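Local coordinates for protein phenylalanine ammonia-lyase (Rhodosporidium toruloides, PDB 1Y2M) that catalyses the non-oxidative deamination of L-phenylalanine and L-tyrosine, giving trans-cinnamic acid and p-coumaric acid respectively, at residues Asn412-Ala417 with Val502-Leu507; Ala582-Gln587 with Trp597-Ser602. All coordinates share one frame; numbering follows the deposited sequence.

Contact 1: Asn412-Ala417 with Val502-Leu507; sequences NFQAAA and VNSLAL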
ATOM      1  N   ASN B 412      -4.440 -20.137 -20.678  1.00  8.43           N
ATOM      2  CA  ASN B 412      -5.749 -19.859 -20.058  1.00  8.48           C
ATOM      3  C   ASN B 412      -5.889 -20.139 -18.550  1.00  8.87           C
ATOM      4  O   ASN B 412      -6.913 -19.869 -17.923  1.00 10.44           O
ATOM      5  CB  ASN B 412      -6.883 -20.537 -20.837  1.00  8.50           C
ATOM      6  CG  ASN B 412      -7.160 -19.873 -22.157  1.00 11.19           C
ATOM      7  OD1 ASN B 412      -6.937 -18.668 -22.337  1.00  8.31           O
ATOM      8  ND2 ASN B 412      -7.709 -20.654 -23.095  1.00  9.05           N
ATOM      9  N   PHE B 413      -4.856 -20.706 -17.970  1.00  5.51           N
ATOM     10  CA  PHE B 413      -4.783 -20.876 -16.540  1.00  8.02           C
ATOM     11  C   PHE B 413      -4.308 -19.608 -15.792  1.00  8.17           C
ATOM     12  O   PHE B 413      -4.246 -19.618 -14.576  1.00  7.56           O
ATOM     13  CB  PHE B 413      -3.825 -22.025 -16.261  1.00  7.21           C
ATOM     14  CG  PHE B 413      -2.528 -21.911 -17.038  1.00  7.07           C
ATOM     15  CD1 PHE B 413      -1.567 -20.944 -16.742  1.00  7.13           C
ATOM     16  CD2 PHE B 413      -2.300 -22.701 -18.131  1.00 11.13           C
ATOM     17  CE1 PHE B 413      -0.406 -20.827 -17.455  1.00  9.76           C
ATOM     18  CE2 PHE B 413      -1.143 -22.578 -18.848  1.00 12.53           C
ATOM     19  CZ  PHE B 413      -0.199 -21.642 -18.520  1.00 10.32           C
ATOM     20  N   GLN B 414      -3.912 -18.553 -16.535  1.00  6.47           N
ATOM     21  CA  GLN B 414      -3.417 -17.336 -15.922  1.00  7.16           C
ATOM     22  C   GLN B 414      -4.627 -16.532 -15.457  1.00  9.13           C
ATOM     23  O   GLN B 414      -5.262 -15.832 -16.271  1.00 11.30           O
ATOM     24  CB  GLN B 414      -2.572 -16.571 -16.941  1.00  7.82           C
ATOM     25  CG  GLN B 414      -1.961 -15.280 -16.476  1.00  6.40           C
ATOM     26  CD  GLN B 414      -0.874 -15.515 -15.448  1.00  8.41           C
ATOM     27  OE1 GLN B 414      -1.149 -15.619 -14.259  1.00 10.16           O
ATOM     28  NE2 GLN B 414       0.372 -15.565 -15.910  1.00  8.24           N
ATOM     29  N   ALA B 415      -4.851 -16.557 -14.167  1.00  8.40           N
ATOM     30  CA  ALA B 415      -6.154 -16.104 -13.605  1.00  7.34           C
ATOM     31  C   ALA B 415      -6.191 -14.575 -13.397  1.00 10.25           C
ATOM     32  O   ALA B 415      -6.759 -14.125 -12.389  1.00  8.82           O
ATOM     33  CB  ALA B 415      -6.523 -16.824 -12.322  1.00  9.97           C
ATOM     34  N   ALA B 416      -5.596 -13.797 -14.308  1.00  8.96           N
ATOM     35  CA  ALA B 416      -5.559 -12.330 -14.186  1.00  8.05           C
ATOM     36  C   ALA B 416      -6.957 -11.742 -14.254  1.00  7.40           C
ATOM     37  O   ALA B 416      -7.289 -10.817 -13.520  1.00  9.86           O
ATOM     38  CB  ALA B 416      -4.652 -11.730 -15.204  1.00  8.11           C
ATOM     39  N   ALA B 417      -7.836 -12.348 -15.024  1.00  8.65           N
ATOM     40  CA  ALA B 417      -9.222 -11.824 -15.099  1.00  7.97           C
ATOM     41  C   ALA B 417      -9.842 -11.918 -13.703  1.00  9.79           C
ATOM     42  O   ALA B 417     -10.501 -10.959 -13.263  1.00  9.99           O
ATOM     43  CB  ALA B 417     -10.012 -12.622 -16.063  1.00 12.71           C
ATOM     44  N   VAL B 502       5.338 -14.035 -14.544  1.00  7.45           N
ATOM     45  CA  VAL B 502       4.080 -13.360 -14.250  1.00  9.65           C
ATOM     46  C   VAL B 502       3.111 -14.424 -13.749  1.00  9.92           C
ATOM     47  O   VAL B 502       2.959 -15.492 -14.348  1.00  8.63           O
ATOM     48  CB  VAL B 502       3.523 -12.541 -15.420  1.00  9.36           C
ATOM     49  CG1 VAL B 502       4.343 -11.244 -15.626  1.00  7.73           C
ATOM     50  CG2 VAL B 502       3.467 -13.343 -16.698  1.00 12.04           C
ATOM     51  N   ASN B 503       2.436 -14.110 -12.649  1.00  8.68           N
ATOM     52  CA  ASN B 503       1.435 -15.001 -12.038  1.00  6.27           C
ATOM     53  C   ASN B 503       0.372 -14.103 -11.405  1.00  7.21           C
ATOM     54  O   ASN B 503       0.709 -13.035 -10.906  1.00  6.95           O
ATOM     55  CB  ASN B 503       2.045 -15.955 -11.035  1.00  7.83           C
ATOM     56  CG  ASN B 503       2.991 -15.253 -10.081  1.00  6.07           C
ATOM     57  OD1 ASN B 503       2.571 -14.759  -9.041  1.00  7.92           O
ATOM     58  ND2 ASN B 503       4.270 -15.287 -10.406  1.00  9.04           N
ATOM     59  N   SER B 504      -0.900 -14.512 -11.492  1.00  7.46           N
ATOM     60  CA  SER B 504      -2.026 -13.622 -11.196  1.00  7.24           C
ATOM     61  C   SER B 504      -2.245 -13.284  -9.714  1.00  7.87           C
ATOM     62  O   SER B 504      -2.879 -12.215  -9.412  1.00  9.56           O
ATOM     63  CB  SER B 504      -3.351 -14.144 -11.749  1.00  8.55           C
ATOM     64  OG  SER B 504      -3.861 -15.179 -10.951  1.00  9.29           O
ATOM     65  N   LEU B 505      -1.889 -14.218  -8.826  1.00  6.20           N
ATOM     66  CA  LEU B 505      -2.157 -14.075  -7.385  1.00  6.57           C
ATOM     67  C   LEU B 505      -3.674 -13.931  -7.080  1.00  5.99           C
ATOM     68  O   LEU B 505      -4.078 -13.400  -6.015  1.00  9.17           O
ATOM     69  CB  LEU B 505      -1.362 -12.913  -6.779  1.00  8.21           C
ATOM     70  CG  LEU B 505       0.141 -12.970  -6.996  1.00  6.49           C
ATOM     71  CD1 LEU B 505       0.727 -11.674  -6.438  1.00 10.50           C
ATOM     72  CD2 LEU B 505       0.651 -14.237  -6.291  1.00  7.64           C
ATOM     73  N   ALA B 506      -4.512 -14.507  -7.954  1.00  7.83           N
ATOM     74  CA  ALA B 506      -5.962 -14.320  -7.824  1.00  6.64           C
ATOM     75  C   ALA B 506      -6.473 -14.876  -6.497  1.00  7.22           C
ATOM     76  O   ALA B 506      -7.343 -14.265  -5.897  1.00  8.12           O
ATOM     77  CB  ALA B 506      -6.703 -14.967  -8.966  1.00  9.23           C
ATOM     78  N   LEU B 507      -6.024 -16.070  -6.083  1.00  8.67           N
ATOM     79  CA  LEU B 507      -6.606 -16.671  -4.884  1.00  8.44           C
ATOM     80  C   LEU B 507      -6.282 -15.829  -3.640  1.00  7.94           C
ATOM     81  O   LEU B 507      -7.100 -15.672  -2.723  1.00  9.83           O
ATOM     82  CB  LEU B 507      -6.184 -18.133  -4.683  1.00 10.50           C
ATOM     83  CG  LEU B 507      -6.915 -18.755  -3.485  1.00 10.50           C
ATOM     84  CD1 LEU B 507      -8.468 -18.804  -3.602  1.00 12.64           C
ATOM     85  CD2 LEU B 507      -6.378 -20.140  -3.285  1.00 14.81           C
TER
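Ala416 and Ser504 bring the two backbones together, their CA atoms 4.8 Å apart, where two chain turns lead into the N-terminal ends of helices 416-443 and 506-560. Ala415 and Leu505 are the respective N-cap residues. The two helix starts belong to the mostly helical fold of the PAL/histidase family, and here they lie against Ala211, one end of the 5-imidazolinone cross-link with Gly213. The polar link across the contact comes from Gln414. Its CG is anti to the backbone N (chi1 -179°), and the side chain then bends at chi2. NE2 of Gln414 donates to Val502 O over 3.0 Å; the N-H points at the oxygen within 18° of straight, and it comes from above the plane of that carbonyl while staying in the plane of its own amide. Gln414 OE1 lies 3.0 Å from Ser504 N. Gln414 NE2 also bonds to Thr367 OG1 of the second subunit, so this nitrogen is gripped on both sides of a subunit boundary, while Phe413 packs on Arg366 of that subunit, a probable cinnamate-binding residue. An alanine in place of Gln414 would probably leave Val502 O and that threonine without this donor and open a gap beside Ala211, which the Gln414 side chain touches. The packing beside the amide is close and small: Ser504 CB presses on the backbone of Ala415, 3.3 Å from its C, and Ala506 CB meets Ala415 CB at 3.8 Å. Ser504 OG hydrogen-bonds to Ser210 O, just before the cross-link, and closes an ST turn by accepting from Ala506 N at 3.1 Å.

Contact 2: Ala582-Gln587 with Trp597-Ser602; sequences AKRLEQ and WHDAFS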
ATOM      1  N   ALA B 582     -36.795  25.730  19.275  1.00 14.96           N
ATOM      2  CA  ALA B 582     -36.291  24.766  18.289  1.00 20.05           C
ATOM      3  C   ALA B 582     -34.802  24.905  18.137  1.00 20.90           C
ATOM      4  O   ALA B 582     -34.054  23.921  18.203  1.00 24.13           O
ATOM      5  CB  ALA B 582     -36.972  24.966  16.922  1.00 20.99           C
ATOM      6  N   LYS B 583     -34.360  26.130  17.913  1.00 20.60           N
ATOM      7  CA  LYS B 583     -32.952  26.356  17.637  1.00 24.21           C
ATOM      8  C   LYS B 583     -32.109  25.951  18.858  1.00 21.34           C
ATOM      9  O   LYS B 583     -31.073  25.283  18.726  1.00 20.31           O
ATOM     10  CB  LYS B 583     -32.716  27.803  17.249  1.00 23.08           C
ATOM     11  CG  LYS B 583     -31.252  28.161  17.024  1.00 33.61           C
ATOM     12  CD  LYS B 583     -31.020  29.156  15.855  1.00 37.03           C
ATOM     13  CE  LYS B 583     -30.571  28.446  14.540  1.00 48.19           C
ATOM     14  NZ  LYS B 583     -31.144  29.096  13.315  1.00 49.31           N
ATOM     15  N   ARG B 584     -32.580  26.285  20.053  1.00 16.58           N
ATOM     16  CA  ARG B 584     -31.802  25.979  21.255  1.00 13.03           C
ATOM     17  C   ARG B 584     -31.764  24.468  21.541  1.00 14.24           C
ATOM     18  O   ARG B 584     -30.721  23.926  21.872  1.00 14.04           O
ATOM     19  CB  ARG B 584     -32.368  26.727  22.476  1.00 14.51           C
ATOM     20  CG  ARG B 584     -31.604  26.506  23.778  1.00 11.73           C
ATOM     21  CD  ARG B 584     -30.105  26.791  23.614  1.00 13.77           C
ATOM     22  NE  ARG B 584     -29.392  26.660  24.889  1.00 12.12           N
ATOM     23  CZ  ARG B 584     -28.087  26.781  25.022  1.00 18.13           C
ATOM     24  NH1 ARG B 584     -27.328  26.973  23.953  1.00 19.17           N
ATOM     25  NH2 ARG B 584     -27.528  26.637  26.207  1.00 14.37           N
ATOM     26  N   LEU B 585     -32.895  23.806  21.453  1.00 14.02           N
ATOM     27  CA  LEU B 585     -32.925  22.374  21.785  1.00 14.23           C
ATOM     28  C   LEU B 585     -32.014  21.555  20.886  1.00 16.64           C
ATOM     29  O   LEU B 585     -31.453  20.557  21.342  1.00 15.46           O
ATOM     30  CB  LEU B 585     -34.343  21.840  21.733  1.00 15.68           C
ATOM     31  CG  LEU B 585     -35.248  22.353  22.843  1.00 11.72           C
ATOM     32  CD1 LEU B 585     -36.695  22.155  22.412  1.00 15.18           C
ATOM     33  CD2 LEU B 585     -34.962  21.627  24.156  1.00 15.24           C
ATOM     34  N   GLU B 586     -31.851  21.960  19.626  1.00 15.96           N
ATOM     35  CA  GLU B 586     -30.957  21.218  18.701  1.00 19.16           C
ATOM     36  C   GLU B 586     -29.549  21.124  19.259  1.00 19.41           C
ATOM     37  O   GLU B 586     -28.795  20.205  18.938  1.00 18.26           O
ATOM     38  CB  GLU B 586     -30.929  21.878  17.323  1.00 19.86           C
ATOM     39  CG  GLU B 586     -29.917  21.253  16.368  1.00 24.66           C
ATOM     40  CD  GLU B 586     -30.229  21.450  14.872  1.00 30.31           C
ATOM     41  OE1 GLU B 586     -31.398  21.734  14.509  1.00 37.38           O
ATOM     42  OE2 GLU B 586     -29.280  21.275  14.062  1.00 22.93           O
ATOM     43  N   GLN B 587     -29.179  22.067  20.110  1.00 14.73           N
ATOM     44  CA  GLN B 587     -27.831  22.148  20.585  1.00 18.00           C
ATOM     45  C   GLN B 587     -27.629  21.712  22.037  1.00 16.86           C
ATOM     46  O   GLN B 587     -26.503  21.626  22.494  1.00 18.80           O
ATOM     47  CB  GLN B 587     -27.251  23.538  20.283  1.00 23.95           C
ATOM     48  CG  GLN B 587     -27.734  24.623  21.107  1.00 27.56           C
ATOM     49  CD  GLN B 587     -27.497  26.032  20.512  1.00 26.04           C
ATOM     50  OE1 GLN B 587     -28.159  26.943  20.908  1.00 31.46           O
ATOM     51  NE2 GLN B 587     -26.527  26.190  19.609  1.00 30.45           N
ATOM     52  N   TRP B 597     -34.577  21.389  29.837  1.00  8.84           N
ATOM     53  CA  TRP B 597     -35.840  22.130  29.670  1.00 10.26           C
ATOM     54  C   TRP B 597     -35.833  23.478  30.382  1.00 10.35           C
ATOM     55  O   TRP B 597     -36.418  24.430  29.898  1.00 10.87           O
ATOM     56  CB  TRP B 597     -37.034  21.257  30.059  1.00 11.25           C
ATOM     57  CG  TRP B 597     -37.301  20.295  28.916  1.00 10.01           C
ATOM     58  CD1 TRP B 597     -37.062  18.960  28.878  1.00 13.69           C
ATOM     59  CD2 TRP B 597     -37.771  20.665  27.628  1.00 11.68           C
ATOM     60  NE1 TRP B 597     -37.388  18.461  27.651  1.00 13.52           N
ATOM     61  CE2 TRP B 597     -37.837  19.486  26.859  1.00 11.85           C
ATOM     62  CE3 TRP B 597     -38.143  21.887  27.039  1.00 12.91           C
ATOM     63  CZ2 TRP B 597     -38.262  19.494  25.527  1.00 13.60           C
ATOM     64  CZ3 TRP B 597     -38.591  21.886  25.721  1.00 14.81           C
ATOM     65  CH2 TRP B 597     -38.646  20.685  24.984  1.00 11.91           C
ATOM     66  N   HIS B 598     -35.176  23.570  31.530  1.00 10.14           N
ATOM     67  CA  HIS B 598     -35.020  24.847  32.179  1.00  9.96           C
ATOM     68  C   HIS B 598     -34.147  25.777  31.349  1.00  9.31           C
ATOM     69  O   HIS B 598     -34.443  26.952  31.256  1.00  8.93           O
ATOM     70  CB  HIS B 598     -34.536  24.671  33.617  1.00  9.43           C
ATOM     71  CG  HIS B 598     -35.616  24.166  34.513  1.00 13.39           C
ATOM     72  ND1 HIS B 598     -36.621  24.977  35.002  1.00 15.61           N
ATOM     73  CD2 HIS B 598     -35.890  22.919  34.957  1.00 15.18           C
ATOM     74  CE1 HIS B 598     -37.466  24.254  35.709  1.00 17.77           C
ATOM     75  NE2 HIS B 598     -37.041  23.006  35.710  1.00 15.51           N
ATOM     76  N   ASP B 599     -33.109  25.238  30.734  1.00  7.91           N
ATOM     77  CA  ASP B 599     -32.294  26.035  29.814  1.00  8.19           C
ATOM     78  C   ASP B 599     -33.099  26.578  28.606  1.00  7.99           C
ATOM     79  O   ASP B 599     -33.080  27.784  28.274  1.00  7.98           O
ATOM     80  CB  ASP B 599     -31.090  25.189  29.363  1.00  7.24           C
ATOM     81  CG  ASP B 599     -30.338  25.830  28.209  1.00 10.63           C
ATOM     82  OD1 ASP B 599     -29.323  26.534  28.486  1.00 12.34           O
ATOM     83  OD2 ASP B 599     -30.808  25.714  27.059  1.00  9.28           O
ATOM     84  N   ALA B 600     -33.853  25.699  27.985  1.00  9.55           N
ATOM     85  CA  ALA B 600     -34.639  26.096  26.798  1.00 10.07           C
ATOM     86  C   ALA B 600     -35.635  27.210  27.092  1.00  9.64           C
ATOM     87  O   ALA B 600     -35.744  28.209  26.356  1.00  8.39           O
ATOM     88  CB  ALA B 600     -35.368  24.908  26.240  1.00  9.76           C
ATOM     89  N   PHE B 601     -36.396  27.046  28.157  1.00  7.37           N
ATOM     90  CA  PHE B 601     -37.357  28.068  28.538  1.00  7.62           C
ATOM     91  C   PHE B 601     -36.746  29.320  29.131  1.00  6.75           C
ATOM     92  O   PHE B 601     -37.390  30.378  29.085  1.00  8.44           O
ATOM     93  CB  PHE B 601     -38.508  27.479  29.373  1.00  7.04           C
ATOM     94  CG  PHE B 601     -39.500  26.763  28.518  1.00  7.49           C
ATOM     95  CD1 PHE B 601     -40.433  27.517  27.809  1.00 11.72           C
ATOM     96  CD2 PHE B 601     -39.471  25.376  28.334  1.00 10.52           C
ATOM     97  CE1 PHE B 601     -41.338  26.937  26.964  1.00 12.17           C
ATOM     98  CE2 PHE B 601     -40.387  24.783  27.495  1.00 10.26           C
ATOM     99  CZ  PHE B 601     -41.336  25.571  26.794  1.00  9.69           C
ATOM    100  N   SER B 602     -35.541  29.227  29.675  1.00  6.51           N
ATOM    101  CA  SER B 602     -34.810  30.414  30.094  1.00  6.52           C
ATOM    102  C   SER B 602     -34.534  31.282  28.867  1.00  9.18           C
ATOM    103  O   SER B 602     -34.811  32.475  28.863  1.00  9.95           O
ATOM    104  CB  SER B 602     -33.509  30.065  30.790  1.00  8.44           C
ATOM    105  OG  SER B 602     -32.845  31.260  31.175  1.00 11.98           O
TER
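Arg584 and Asp599 form a two-pronged salt bridge between helices 570-587 and 593-611. Arg584 CG is anti to the backbone N (chi1 -178°), and the chain bends at chi2 before the guanidinium. The arginine grips side-on: NE of Arg584 reaches OD2 of Asp599 at 2.8 Å, and NH2 of Arg584 reaches OD1 of Asp599 at 2.9 Å. OD2 offers its syn lone pair, and OD1 is met on its syn side, somewhat out of the carboxylate plane. The two flat groups are nearly coplanar, 29° apart, and both bonds are close to straight. At the other corner of the guanidinium, Arg584 NH1 donates to Gln587 OE1 one turn on, at 3.2 Å, from above the plane of that carbonyl. The same NH1 also bonds Gln587 of the fourth subunit, whose own Arg584 brings a like charge close.

Beside this polar edge the helices run antiparallel, their axes 9.4 Å apart at closest and 149° between directions, as in a helical hairpin. Leu585 packs between them. Its CD2 sits over one face of the Trp597 six-membered ring in a CH-pi contact, 4.0 Å from the centroid, and meets Ala600 CB at 3.9 Å. Phe544 and Phe548 of helix 506-560 meet the same indole. With two buried arginines so near each other across the subunit boundary, each aspartate is likely to offset much of its own arginine's charge, and the two-point grip to restrict the guanidinium's rotation.

From the N terminus, the chain reaches contact 1 first. It closes a long loop of 84 residues that carries most of helix 416-443, all of helix 468-484 and the cinnamate-binding Lys468 and Glu496, bringing two helix starts together beside the active-site core. The long helix 506-560 then leads away, and helix 570-587 follows it into contact 2, a short hairpin closure with helix 593-611. The two closures are in series, neither nesting nor crossing. They lie on opposite sides of the chain's centre, centres 63 Å apart, yet helix 506-560 spans much of that distance: it starts at contact 1, and its far part packs against contact 2.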